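Side-chain contacts in SusD homolog (Bacteroides ovatus, PDB 4F53), which probably binds mucin-type O-glycans at the cell surface as a SusD-family outer-membrane lipoprotein with a TPR-like helical fold: residues Phe46-Asp51 with Trp258-Ile263; Ala154-Met159 with Ala205-Tyr210; Ser199-Met204 with Gln222-Glu227; Ser286-Gly289 with Ala295-Gly298; Asp394-Lys397 with Ala401-Tyr404. All coordinates share one frame; numbering follows the deposited sequence. Where two conformers were deposited one is given.

Contact 1 of 5, residues Phe46-Asp51 with Trp258-Ile263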
# COMPACT_ATOMS: atom_id res chain seq x y z
N PHE A 46 -5.47 11.45 -9.50
CA PHE A 46 -4.32 11.45 -8.61
C PHE A 46 -4.12 10.02 -8.16
O PHE A 46 -3.03 9.47 -8.31
CB PHE A 46 -4.48 12.42 -7.43
CG PHE A 46 -3.31 12.45 -6.46
CD1 PHE A 46 -1.99 12.49 -6.93
CD2 PHE A 46 -3.53 12.51 -5.09
CE1 PHE A 46 -0.92 12.52 -6.03
CE2 PHE A 46 -2.46 12.56 -4.20
CZ PHE A 46 -1.16 12.57 -4.69
N SER A 47 -5.21 9.40 -7.71
CA SER A 47 -5.33 7.99 -7.29
C SER A 47 -4.80 7.06 -8.38
O SER A 47 -4.09 6.11 -8.07
CB SER A 47 -6.79 7.65 -6.99
OG SER A 47 -6.90 6.31 -6.53
N GLN A 48 -5.16 7.32 -9.65
CA GLN A 48 -4.75 6.50 -10.79
C GLN A 48 -3.25 6.35 -10.86
O GLN A 48 -2.77 5.25 -11.10
CB GLN A 48 -5.27 7.05 -12.13
CG GLN A 48 -5.16 5.99 -13.20
CD GLN A 48 -5.74 6.34 -14.52
OE1 GLN A 48 -5.88 7.50 -14.90
NE2 GLN A 48 -6.04 5.31 -15.27
N TYR A 49 -2.50 7.43 -10.60
CA TYR A 49 -1.06 7.34 -10.62
C TYR A 49 -0.51 6.67 -9.38
O TYR A 49 0.19 5.67 -9.50
CB TYR A 49 -0.42 8.73 -10.77
CG TYR A 49 -0.80 9.39 -12.08
CD1 TYR A 49 -0.09 9.11 -13.25
CD2 TYR A 49 -1.88 10.26 -12.15
CE1 TYR A 49 -0.46 9.69 -14.47
CE2 TYR A 49 -2.26 10.83 -13.37
CZ TYR A 49 -1.53 10.56 -14.52
OH TYR A 49 -1.90 11.12 -15.71
N VAL A 50 -0.80 7.21 -8.20
CA VAL A 50 -0.16 6.77 -6.96
C VAL A 50 -0.64 5.43 -6.47
O VAL A 50 0.19 4.67 -5.99
CB VAL A 50 -0.19 7.84 -5.83
CG1 VAL A 50 0.55 9.12 -6.29
CG2 VAL A 50 -1.61 8.17 -5.37
N ASP A 51 -1.93 5.12 -6.59
CA ASP A 51 -2.47 3.88 -6.03
C ASP A 51 -2.70 2.79 -7.06
O ASP A 51 -2.67 1.61 -6.72
CB ASP A 51 -3.78 4.17 -5.29
CG ASP A 51 -3.55 4.84 -3.94
OD1 ASP A 51 -2.63 4.37 -3.18
OD2 ASP A 51 -4.27 5.80 -3.63
N TRP A 258 -13.25 2.56 -17.35
CA TRP A 258 -12.20 2.78 -18.35
C TRP A 258 -11.50 1.51 -18.78
O TRP A 258 -10.93 1.51 -19.87
CB TRP A 258 -11.16 3.77 -17.84
CG TRP A 258 -11.71 5.07 -17.33
CD1 TRP A 258 -12.87 5.68 -17.71
CD2 TRP A 258 -11.05 5.98 -16.45
NE1 TRP A 258 -13.01 6.87 -17.04
CE2 TRP A 258 -11.90 7.09 -16.28
CE3 TRP A 258 -9.83 5.94 -15.75
CZ2 TRP A 258 -11.56 8.17 -15.45
CZ3 TRP A 258 -9.51 7.00 -14.93
CH2 TRP A 258 -10.36 8.10 -14.78
N SER A 259 -11.48 0.46 -17.94
CA SER A 259 -10.80 -0.81 -18.20
C SER A 259 -9.28 -0.58 -18.45
O SER A 259 -8.65 -1.29 -19.23
CB SER A 259 -11.45 -1.57 -19.36
OG SER A 259 -12.75 -2.00 -19.00
N ASP A 260 -8.70 0.41 -17.74
CA ASP A 260 -7.27 0.73 -17.76
C ASP A 260 -6.51 -0.25 -16.89
O ASP A 260 -5.28 -0.38 -17.05
CB ASP A 260 -7.01 2.16 -17.24
CG ASP A 260 -7.18 3.27 -18.25
OD1 ASP A 260 -7.17 2.97 -19.47
OD2 ASP A 260 -7.30 4.44 -17.84
N ALA A 261 -7.23 -0.92 -15.96
CA ALA A 261 -6.66 -1.86 -14.99
C ALA A 261 -7.44 -3.17 -14.92
O ALA A 261 -8.65 -3.20 -15.12
CB ALA A 261 -6.63 -1.21 -13.61
N ARG A 262 -6.72 -4.26 -14.63
CA ARG A 262 -7.31 -5.58 -14.40
C ARG A 262 -6.63 -6.19 -13.19
O ARG A 262 -5.61 -5.67 -12.73
CB ARG A 262 -7.17 -6.49 -15.66
CG ARG A 262 -8.17 -6.14 -16.78
CD ARG A 262 -9.59 -6.40 -16.32
NE ARG A 262 -10.62 -6.06 -17.30
CZ ARG A 262 -11.29 -4.91 -17.32
NH1 ARG A 262 -10.97 -3.93 -16.48
NH2 ARG A 262 -12.26 -4.71 -18.21
N ILE A 263 -7.19 -7.27 -12.63
CA ILE A 263 -6.57 -7.98 -11.50
C ILE A 263 -5.28 -8.63 -12.03
O ILE A 263 -5.26 -9.10 -13.17
CB ILE A 263 -7.56 -9.01 -10.89
CG1 ILE A 263 -8.83 -8.33 -10.33
CG2 ILE A 263 -6.91 -9.94 -9.81
CD1 ILE A 263 -8.61 -7.30 -9.19
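The flat amide of Gln48 meets two groups of the 258-263 segment, the six-membered ring of Trp258 and the carboxylate of Asp260. Toward the indole it comes at a slant, its plane 44° from that of the ring, so that Gln48 OE1 lies 3.7 Å from Trp258 CZ3 and Gln48 CD 3.8 Å from the same carbon. Trp258 CE3 in turn lies 3.9 Å from Gln48 NE2, which puts the benzo rim of the indole beside the whole amide. The other flat partner is turned only 22° from the amide plane, and Gln48 NE2 donates to Asp260 OD2 over 3.0 Å. The acceptor lies in the amide plane, but NE2 meets OD2 on its anti side, somewhat out of the carboxylate plane, and the N-H...O angle of 143° leaves the bond bent. CG of Gln48 stands anti to the backbone N and the chain runs out extended, which carries the amide to a partner whose CA is 9.4 Å from Gln48 CA. The second carboxylate oxygen, Asp260 OD1, hydrogen-bonds Asn66 ND2 and a glycerol that probably came from the crystallisation liquor. Gln48 projects from helix 44-58 and also packs on Phe254 of helix 250-257; Trp258 and Asp260 lie in the turn that leads from that helix into strand 261-263, which pairs antiparallel with strand 62-64.

Contact 2 of 5, residues Ala154-Met159 with Ala205-Tyr210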
# COMPACT_ATOMS: atom_id res chain seq x y z
N ALA A 154 15.57 10.18 10.15
CA ALA A 154 15.10 11.39 10.82
C ALA A 154 13.59 11.59 10.62
O ALA A 154 12.92 12.02 11.56
CB ALA A 154 15.87 12.62 10.33
N VAL A 155 13.05 11.22 9.45
CA VAL A 155 11.61 11.30 9.16
C VAL A 155 10.85 10.33 10.07
O VAL A 155 9.92 10.75 10.76
CB VAL A 155 11.29 11.04 7.67
CG1 VAL A 155 9.79 10.99 7.43
CG2 VAL A 155 11.94 12.10 6.78
N TYR A 156 11.29 9.04 10.12
CA TYR A 156 10.67 8.02 10.97
C TYR A 156 10.77 8.40 12.46
O TYR A 156 9.78 8.28 13.17
CB TYR A 156 11.31 6.64 10.72
CG TYR A 156 10.55 5.81 9.70
CD1 TYR A 156 10.57 6.14 8.34
CD2 TYR A 156 9.80 4.71 10.09
CE1 TYR A 156 9.87 5.38 7.40
CE2 TYR A 156 9.08 3.96 9.17
CZ TYR A 156 9.12 4.29 7.82
OH TYR A 156 8.39 3.54 6.92
N ALA A 157 11.94 8.90 12.92
CA ALA A 157 12.13 9.29 14.32
C ALA A 157 11.21 10.45 14.71
O ALA A 157 10.58 10.38 15.77
CB ALA A 157 13.59 9.65 14.58
N LYS A 158 11.10 11.49 13.86
CA LYS A 158 10.21 12.62 14.15
C LYS A 158 8.73 12.15 14.15
O LYS A 158 8.00 12.44 15.10
CB LYS A 158 10.42 13.77 13.17
CG LYS A 158 9.49 14.93 13.43
CD LYS A 158 9.77 16.17 12.60
CE LYS A 158 8.52 17.00 12.38
NZ LYS A 158 7.85 17.40 13.66
N MSE A 159 8.32 11.37 13.15
CA MSE A 159 6.96 10.82 13.04
C MSE A 159 6.59 10.01 14.26
O MSE A 159 5.50 10.20 14.80
CB MSE A 159 6.81 9.93 11.79
CG MSE A 159 6.72 10.71 10.48
SE MSE A 159 6.64 9.43 8.99
CE MSE A 159 6.22 10.75 7.67
N ALA A 205 6.90 0.58 13.74
CA ALA A 205 7.88 -0.15 14.55
C ALA A 205 8.30 -1.40 13.81
O ALA A 205 9.50 -1.63 13.65
CB ALA A 205 7.29 -0.50 15.91
N MSE A 206 7.33 -2.17 13.27
CA MSE A 206 7.62 -3.39 12.50
C MSE A 206 8.48 -3.07 11.24
O MSE A 206 9.40 -3.82 10.90
CB MSE A 206 6.33 -4.10 12.10
CG MSE A 206 6.56 -5.56 11.75
SE MSE A 206 7.24 -6.56 13.31
CE MSE A 206 5.71 -6.21 14.56
N ARG A 207 8.19 -1.96 10.58
CA ARG A 207 8.93 -1.47 9.41
C ARG A 207 10.45 -1.32 9.65
O ARG A 207 11.27 -1.61 8.76
CB ARG A 207 8.38 -0.09 9.00
CG ARG A 207 8.91 0.38 7.64
CD ARG A 207 7.99 -0.05 6.53
NE ARG A 207 6.86 0.88 6.36
CZ ARG A 207 5.57 0.57 6.29
NH1 ARG A 207 5.17 -0.70 6.43
NH2 ARG A 207 4.67 1.50 6.00
N THR A 208 10.82 -0.83 10.85
CA THR A 208 12.20 -0.54 11.20
C THR A 208 12.92 -1.71 11.85
O THR A 208 14.01 -1.51 12.37
CB THR A 208 12.23 0.66 12.14
OG1 THR A 208 11.53 0.31 13.34
CG2 THR A 208 11.65 1.94 11.52
N CYS A 209 12.32 -2.93 11.83
CA CYS A 209 12.83 -4.12 12.53
C CYS A 209 14.19 -4.62 11.99
O CYS A 209 14.87 -5.35 12.70
CB CYS A 209 11.78 -5.24 12.52
SG CYS A 209 11.61 -6.07 10.91
N TYR A 210 14.58 -4.29 10.76
CA TYR A 210 15.87 -4.77 10.24
C TYR A 210 17.01 -3.79 10.46
O TYR A 210 18.16 -4.17 10.28
CB TYR A 210 15.78 -5.14 8.75
CG TYR A 210 14.95 -6.38 8.52
CD1 TYR A 210 15.37 -7.62 9.00
CD2 TYR A 210 13.74 -6.31 7.85
CE1 TYR A 210 14.59 -8.77 8.83
CE2 TYR A 210 12.96 -7.45 7.65
CZ TYR A 210 13.38 -8.67 8.15
OH TYR A 210 12.61 -9.78 7.93
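One hydrogen bond joins the two segments: Arg207 NE donates to Tyr156 OH over 3.1 Å, with an N-H...O angle of 148°. The phenol oxygen arrives at the edge of the guanidinium, tilted a little from its plane, while the ring and guanidinium planes stand 72° apart. The arginine chain folds to make this possible, bending at both chi2 and chi3, and its CG passes 3.3 Å from Tyr156 OH. Charge gathers round the same group: NH2 forms a salt bridge to Asp129, whose carboxylate also bonds Tyr156 OH, and NH1 pairs with Glu444 and Glu448. The buried guanidinium is therefore held at all three nitrogens, and the acidic neighbours probably keep it charged. Apolar contact comes from Thr208, whose CG2 lies 3.6 Å from Tyr156 CD2 and 4.0 Å from Tyr156 CE2, approaching the ring obliquely. The threonine hydroxyl turns the other way, back to its own chain, where Thr208 OG1 donates to Ala205 O over 2.8 Å; Ser221 OG is a further partner. Ala205 O also accepts from Thr208 N, on the same face of the carbonyl, at the point where the chain leaves its helix. Tyr156 thus reaches from helix 152-173 to the C-terminal end of helix 190-207, with helix 110-131 supplying Asp129 and helix 442-452 the two glutamates.

Contact 3 of 5, residues Ser199-Met204 with Gln222-Glu227; sequences SLKLRM and QQLAEE
Lys201 and Glu227 cross aslant between helices that run nearly antiparallel, their short axes 8.2 Å apart at an angle of 157°. The lysine chain is fully extended, with CG anti to the backbone N (chi1 177°), and skirts the backbone of the other helix: Lys201 CE passes 3.3 Å from Leu224 O. At its end Lys201 NZ forms a salt bridge of 3.0 Å to Glu227 OE1, which accepts through its anti lone pair, and the ammonium also lies 3.5 Å from Glu227 CB, alongside the root of the glutamate chain. Leu224 adds CD2, 4.1 Å from Lys201 CE. Where Leu202 CA and Ala225 CA are 4.7 Å apart, Leu202 CD1 meets Ala225 CB at 3.7 Å. The small alanine is consistent with so close an approach of the backbones. Both charges have second mates, Lys201 NZ in Asp164 and Glu227 OE1 in Lys219, so acid and base alternate in a chain of four. Such mutual neutralisation would probably favour the charged forms and offset the cost of bringing a lysine into this buried interface.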
# COMPACT_ATOMS: atom_id res chain seq x y z
N SER A 199 -2.09 1.52 16.08
CA SER A 199 -1.95 0.55 14.99
C SER A 199 -0.90 1.06 13.99
O SER A 199 -0.12 0.26 13.48
CB SER A 199 -3.29 0.33 14.30
OG SER A 199 -4.19 -0.22 15.26
N LEU A 200 -0.85 2.40 13.76
CA LEU A 200 0.15 3.03 12.89
C LEU A 200 1.54 2.91 13.54
O LEU A 200 2.54 2.65 12.87
CB LEU A 200 -0.23 4.51 12.65
CG LEU A 200 0.73 5.35 11.78
CD1 LEU A 200 0.75 4.85 10.32
CD2 LEU A 200 0.36 6.83 11.83
N LYS A 201 1.60 3.12 14.86
CA LYS A 201 2.83 3.02 15.64
C LYS A 201 3.42 1.60 15.49
O LYS A 201 4.61 1.47 15.26
CB LYS A 201 2.56 3.38 17.12
CG LYS A 201 3.78 3.23 18.04
CD LYS A 201 3.44 3.74 19.45
CE LYS A 201 4.56 3.54 20.44
NZ LYS A 201 4.17 4.02 21.80
N LEU A 202 2.58 0.55 15.55
CA LEU A 202 3.01 -0.85 15.37
C LEU A 202 3.48 -1.08 13.94
O LEU A 202 4.48 -1.76 13.74
CB LEU A 202 1.84 -1.80 15.75
CG LEU A 202 1.99 -3.29 15.48
CD1 LEU A 202 3.07 -3.92 16.37
CD2 LEU A 202 0.69 -3.99 15.70
N ARG A 203 2.80 -0.51 12.95
CA ARG A 203 3.17 -0.63 11.53
C ARG A 203 4.58 -0.03 11.31
O ARG A 203 5.43 -0.67 10.72
CB ARG A 203 2.12 0.03 10.60
CG ARG A 203 2.60 0.09 9.13
CD ARG A 203 1.84 1.09 8.31
NE ARG A 203 0.55 0.57 7.87
CZ ARG A 203 -0.31 1.27 7.13
NH1 ARG A 203 -0.03 2.51 6.76
NH2 ARG A 203 -1.44 0.71 6.71
N MSE A 204 4.84 1.14 11.88
CA MSE A 204 6.12 1.81 11.74
C MSE A 204 7.23 1.14 12.57
O MSE A 204 8.36 1.12 12.12
CB MSE A 204 5.98 3.28 12.10
CG MSE A 204 5.09 4.01 11.11
SE MSE A 204 5.08 5.89 11.51
CE MSE A 204 6.90 6.28 11.21
N GLN A 222 11.18 -3.10 18.90
CA GLN A 222 10.46 -4.02 19.79
C GLN A 222 9.61 -3.26 20.83
O GLN A 222 8.43 -3.58 21.00
CB GLN A 222 11.45 -4.95 20.52
CG GLN A 222 10.78 -5.77 21.62
CD GLN A 222 11.67 -6.71 22.36
OE1 GLN A 222 12.88 -6.75 22.17
NE2 GLN A 222 11.07 -7.47 23.26
N GLN A 223 10.22 -2.27 21.51
CA GLN A 223 9.59 -1.47 22.56
C GLN A 223 8.41 -0.66 22.03
O GLN A 223 7.37 -0.62 22.68
CB GLN A 223 10.61 -0.54 23.23
CG GLN A 223 10.06 0.28 24.40
CD GLN A 223 11.12 1.03 25.17
OE1 GLN A 223 12.33 0.78 25.05
NE2 GLN A 223 10.68 1.95 26.02
N LEU A 224 8.58 -0.01 20.87
CA LEU A 224 7.52 0.80 20.26
C LEU A 224 6.31 -0.08 19.91
O LEU A 224 5.18 0.28 20.20
CB LEU A 224 8.05 1.53 19.00
CG LEU A 224 9.15 2.59 19.26
CD1 LEU A 224 9.92 2.88 18.00
CD2 LEU A 224 8.56 3.87 19.86
N ALA A 225 6.58 -1.28 19.37
CA ALA A 225 5.57 -2.26 18.99
C ALA A 225 4.82 -2.77 20.23
O ALA A 225 3.59 -2.78 20.23
CB ALA A 225 6.24 -3.40 18.26
N GLU A 226 5.56 -3.15 21.29
CA GLU A 226 4.99 -3.63 22.57
C GLU A 226 4.13 -2.56 23.24
O GLU A 226 3.05 -2.90 23.75
CB GLU A 226 6.08 -4.12 23.51
CG GLU A 226 6.76 -5.39 23.02
CD GLU A 226 7.89 -5.93 23.87
OE1 GLU A 226 8.34 -5.24 24.81
OE2 GLU A 226 8.30 -7.09 23.62
N GLU A 227 4.58 -1.29 23.21
CA GLU A 227 3.83 -0.16 23.80
C GLU A 227 2.50 0.06 23.08
O GLU A 227 1.49 0.29 23.72
CB GLU A 227 4.65 1.13 23.72
CG GLU A 227 5.71 1.28 24.80
CD GLU A 227 6.57 2.53 24.69
OE1 GLU A 227 6.36 3.33 23.75
OE2 GLU A 227 7.44 2.71 25.57

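Contact 4 of 5, residues Ser286-Gly289 with Ala295-Gly298; sequences STFG and AYTG
Phe288 meets Tyr296 first with its CB, which sits over the middle of the tyrosine ring, 3.4 Å from the centroid and 12° off the normal, a CH-pi contact. From there Tyr296 CG and CD2 are each 3.5 Å away. The next atom out, Phe288 CG, is already farther off, 4.2 Å from Tyr296 CZ, since the phenyl group lies alongside the hydroxyl end of the tyrosine. Phe288 CD2 comes closest of the ring atoms, 3.8 Å from Tyr296 CZ, and it lies 3.9 Å from Tyr296 OH. The two rings form an oblique pair, planes 42° apart and centroids separated by 5.0 Å. Farther round the phenyl ring, CE2 meets Pro395 and CD1 meets Leu396, both of another loop. On the tyrosine's opposite face lies its own chain, with Gly298 N over the ring centre, so the ring is sandwiched between Phe288 CB and the following backbone. Tyr296 CG is anti to the backbone N (chi1 178°), an arrangement that lays the ring across Phe288, while its hydroxyl bonds Glu299 O. An alanine in place of Tyr296 is likely to leave Phe288 CB and Gly298 N without the ring between them, opening a gap and depriving Glu299 O of its hydroxyl partner. Phe288 begins the short helix 288-291, where Glu300 accepts from Phe288 N and Gly289 N; Tyr296 belongs to the loop that follows, and Ser292 OG, just past the helix, bonds Tyr296 N as well as Phe288 O and Gly289 O.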
# COMPACT_ATOMS: atom_id res chain seq x y z
N SER A 286 -13.42 -14.05 -15.52
CA SER A 286 -13.03 -13.49 -16.82
C SER A 286 -14.26 -13.36 -17.76
O SER A 286 -15.26 -14.05 -17.57
CB SER A 286 -11.96 -14.38 -17.44
OG SER A 286 -12.46 -15.70 -17.61
N THR A 287 -14.18 -12.45 -18.75
CA THR A 287 -15.26 -12.19 -19.70
C THR A 287 -14.68 -12.23 -21.13
O THR A 287 -14.96 -11.34 -21.95
CB THR A 287 -15.93 -10.83 -19.37
OG1 THR A 287 -14.95 -9.81 -19.54
CG2 THR A 287 -16.49 -10.74 -17.94
N PHE A 288 -13.82 -13.24 -21.41
CA PHE A 288 -13.17 -13.39 -22.71
C PHE A 288 -14.18 -13.61 -23.84
O PHE A 288 -13.97 -13.10 -24.94
CB PHE A 288 -12.12 -14.51 -22.68
CG PHE A 288 -10.93 -14.20 -21.80
CD1 PHE A 288 -10.13 -13.09 -22.06
CD2 PHE A 288 -10.60 -15.01 -20.73
CE1 PHE A 288 -9.03 -12.81 -21.27
CE2 PHE A 288 -9.50 -14.72 -19.93
CZ PHE A 288 -8.72 -13.62 -20.21
N GLY A 289 -15.27 -14.32 -23.57
CA GLY A 289 -16.33 -14.56 -24.54
C GLY A 289 -17.00 -13.28 -25.00
O GLY A 289 -17.27 -13.12 -26.19
N ALA A 295 -15.53 -15.55 -30.01
CA ALA A 295 -14.49 -16.26 -30.76
C ALA A 295 -13.59 -17.06 -29.80
O ALA A 295 -12.92 -18.01 -30.23
CB ALA A 295 -13.66 -15.28 -31.59
N TYR A 296 -13.59 -16.71 -28.49
CA TYR A 296 -12.82 -17.37 -27.43
C TYR A 296 -13.28 -18.83 -27.24
O TYR A 296 -14.48 -19.08 -27.05
CB TYR A 296 -12.95 -16.58 -26.12
CG TYR A 296 -12.25 -17.19 -24.93
CD1 TYR A 296 -10.85 -17.22 -24.86
CD2 TYR A 296 -12.97 -17.68 -23.85
CE1 TYR A 296 -10.20 -17.79 -23.77
CE2 TYR A 296 -12.32 -18.18 -22.72
CZ TYR A 296 -10.93 -18.26 -22.69
OH TYR A 296 -10.30 -18.79 -21.60
N THR A 297 -12.33 -19.78 -27.29
CA THR A 297 -12.61 -21.23 -27.23
C THR A 297 -12.40 -21.84 -25.85
O THR A 297 -12.79 -22.99 -25.62
CB THR A 297 -11.79 -22.01 -28.27
OG1 THR A 297 -10.41 -22.00 -27.89
CG2 THR A 297 -11.95 -21.47 -29.68
N GLY A 298 -11.76 -21.09 -24.95
CA GLY A 298 -11.50 -21.57 -23.60
C GLY A 298 -12.69 -21.45 -22.67
O GLY A 298 -13.84 -21.29 -23.12

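Contact 5 of 5, residues Asp394-Lys397 with Ala401-Tyr404; sequences DPLK and AQTY
Leu396 and Gln402 form the centre of this contact within one long loop. Gln402 CB lies against the backbone carbonyl, 3.4 Å from Leu396 O, and Gln402 OE1 comes within 3.8 Å of Leu396 CD1, methyl against amide oxygen as the two side chains cross. The glutamine folds back at chi2 (-53°), which brings its amide beside the leucine instead of sending it onward. That amide is fixed from outside: OE1 accepts from Trp317 N, and NE2 bonds Ser400 O and Ser316 OG. To one side Asp394 OD2 lies 3.9 Å from Tyr404 O, a near approach of two oxygens that are each served elsewhere, OD2 by Tyr406 N and the carbonyl by Asn315 ND2. The leucine is part of a type I turn from Asp394 to Lys397, closed by Lys397 N to Asp394 O at 3.2 Å. Asp394 OD1 accepts from Leu396 N over 3.0 Å, an Asx turn, with the N-H arriving 43° above the carboxylate plane. Replacing Asp394 with an alanine would probably leave the amides of Leu396 and Tyr406 without their acceptor and let the turn that presents Leu396 shift. The chemistry is thus divided: no hydrogen bond crosses the contact, and carbon meets oxygen at the leucine and glutamine; hydrogen bonds within this loop and to residues 315-317, one carboxylate serving two backbone amides, set its shape.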
# COMPACT_ATOMS: atom_id res chain seq x y z
N ASP A 394 -1.27 -18.39 -19.33
CA ASP A 394 -1.98 -17.29 -20.01
C ASP A 394 -3.25 -17.86 -20.74
O ASP A 394 -3.11 -18.68 -21.66
CB ASP A 394 -1.04 -16.53 -21.00
CG ASP A 394 -1.63 -15.28 -21.66
OD1 ASP A 394 -2.89 -15.12 -21.66
OD2 ASP A 394 -0.85 -14.49 -22.23
N PRO A 395 -4.48 -17.47 -20.33
CA PRO A 395 -5.69 -18.04 -20.98
C PRO A 395 -5.87 -17.65 -22.45
O PRO A 395 -6.69 -18.26 -23.16
CB PRO A 395 -6.84 -17.51 -20.12
CG PRO A 395 -6.29 -16.28 -19.47
CD PRO A 395 -4.84 -16.53 -19.24
N LEU A 396 -5.10 -16.65 -22.90
CA LEU A 396 -5.19 -16.18 -24.28
C LEU A 396 -4.16 -16.85 -25.21
O LEU A 396 -4.24 -16.67 -26.43
CB LEU A 396 -5.06 -14.65 -24.33
CG LEU A 396 -6.25 -13.85 -23.72
CD1 LEU A 396 -6.04 -12.38 -23.86
CD2 LEU A 396 -7.57 -14.24 -24.38
N LYS A 397 -3.25 -17.67 -24.65
CA LYS A 397 -2.23 -18.42 -25.41
C LYS A 397 -2.90 -19.32 -26.47
O LYS A 397 -3.81 -20.09 -26.15
CB LYS A 397 -1.33 -19.24 -24.47
CG LYS A 397 -0.23 -19.99 -25.21
CD LYS A 397 0.28 -21.16 -24.40
CE LYS A 397 1.28 -21.97 -25.18
NZ LYS A 397 1.90 -23.01 -24.32
N ALA A 401 -5.95 -14.49 -33.23
CA ALA A 401 -5.30 -13.18 -33.36
C ALA A 401 -4.56 -12.74 -32.07
O ALA A 401 -4.10 -11.60 -32.00
CB ALA A 401 -6.31 -12.11 -33.77
N GLN A 402 -4.45 -13.65 -31.06
CA GLN A 402 -3.78 -13.39 -29.78
C GLN A 402 -2.36 -13.90 -29.91
O GLN A 402 -2.10 -15.07 -29.69
CB GLN A 402 -4.54 -14.04 -28.59
CG GLN A 402 -6.06 -13.76 -28.51
CD GLN A 402 -6.41 -12.31 -28.55
OE1 GLN A 402 -6.22 -11.57 -27.59
NE2 GLN A 402 -6.93 -11.85 -29.68
N THR A 403 -1.45 -12.99 -30.30
CA THR A 403 -0.03 -13.23 -30.63
C THR A 403 0.86 -13.60 -29.43
O THR A 403 1.77 -14.41 -29.57
CB THR A 403 0.50 -11.96 -31.32
OG1 THR A 403 -0.12 -11.87 -32.61
CG2 THR A 403 2.02 -11.92 -31.48
N TYR A 404 0.62 -12.98 -28.27
CA TYR A 404 1.49 -13.09 -27.11
C TYR A 404 1.10 -14.19 -26.13
O TYR A 404 -0.06 -14.60 -26.06
CB TYR A 404 1.55 -11.74 -26.40
CG TYR A 404 1.92 -10.58 -27.30
CD1 TYR A 404 3.26 -10.27 -27.57
CD2 TYR A 404 0.94 -9.79 -27.90
CE1 TYR A 404 3.60 -9.21 -28.41
CE2 TYR A 404 1.28 -8.73 -28.74
CZ TYR A 404 2.61 -8.43 -28.99
OH TYR A 404 2.95 -7.37 -29.79

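Contacts 2 and 3 are buried among the helices and share helix 190-207; they touch where Met204 of contact 3 packs on Tyr156 and Met159 of contact 2. Both set charged groups inside the helical body, each balanced by more than one partner. Contacts 4 and 5 lie on the other side of the chain's centre, about 48 and 45 Å from contact 2 between centres, in a loop-rich region where Phe288 packs on Pro395 and Leu396. Neither has a hydrogen bond between its segments: contact 4 is aromatic packing, contact 5, the more buried, a leucine and its carbonyl against a glutamine. Contact 1, nearest the chain's centre, joins helix 44-58 to the turn before strand 261-263 by a single amide-carboxylate bond.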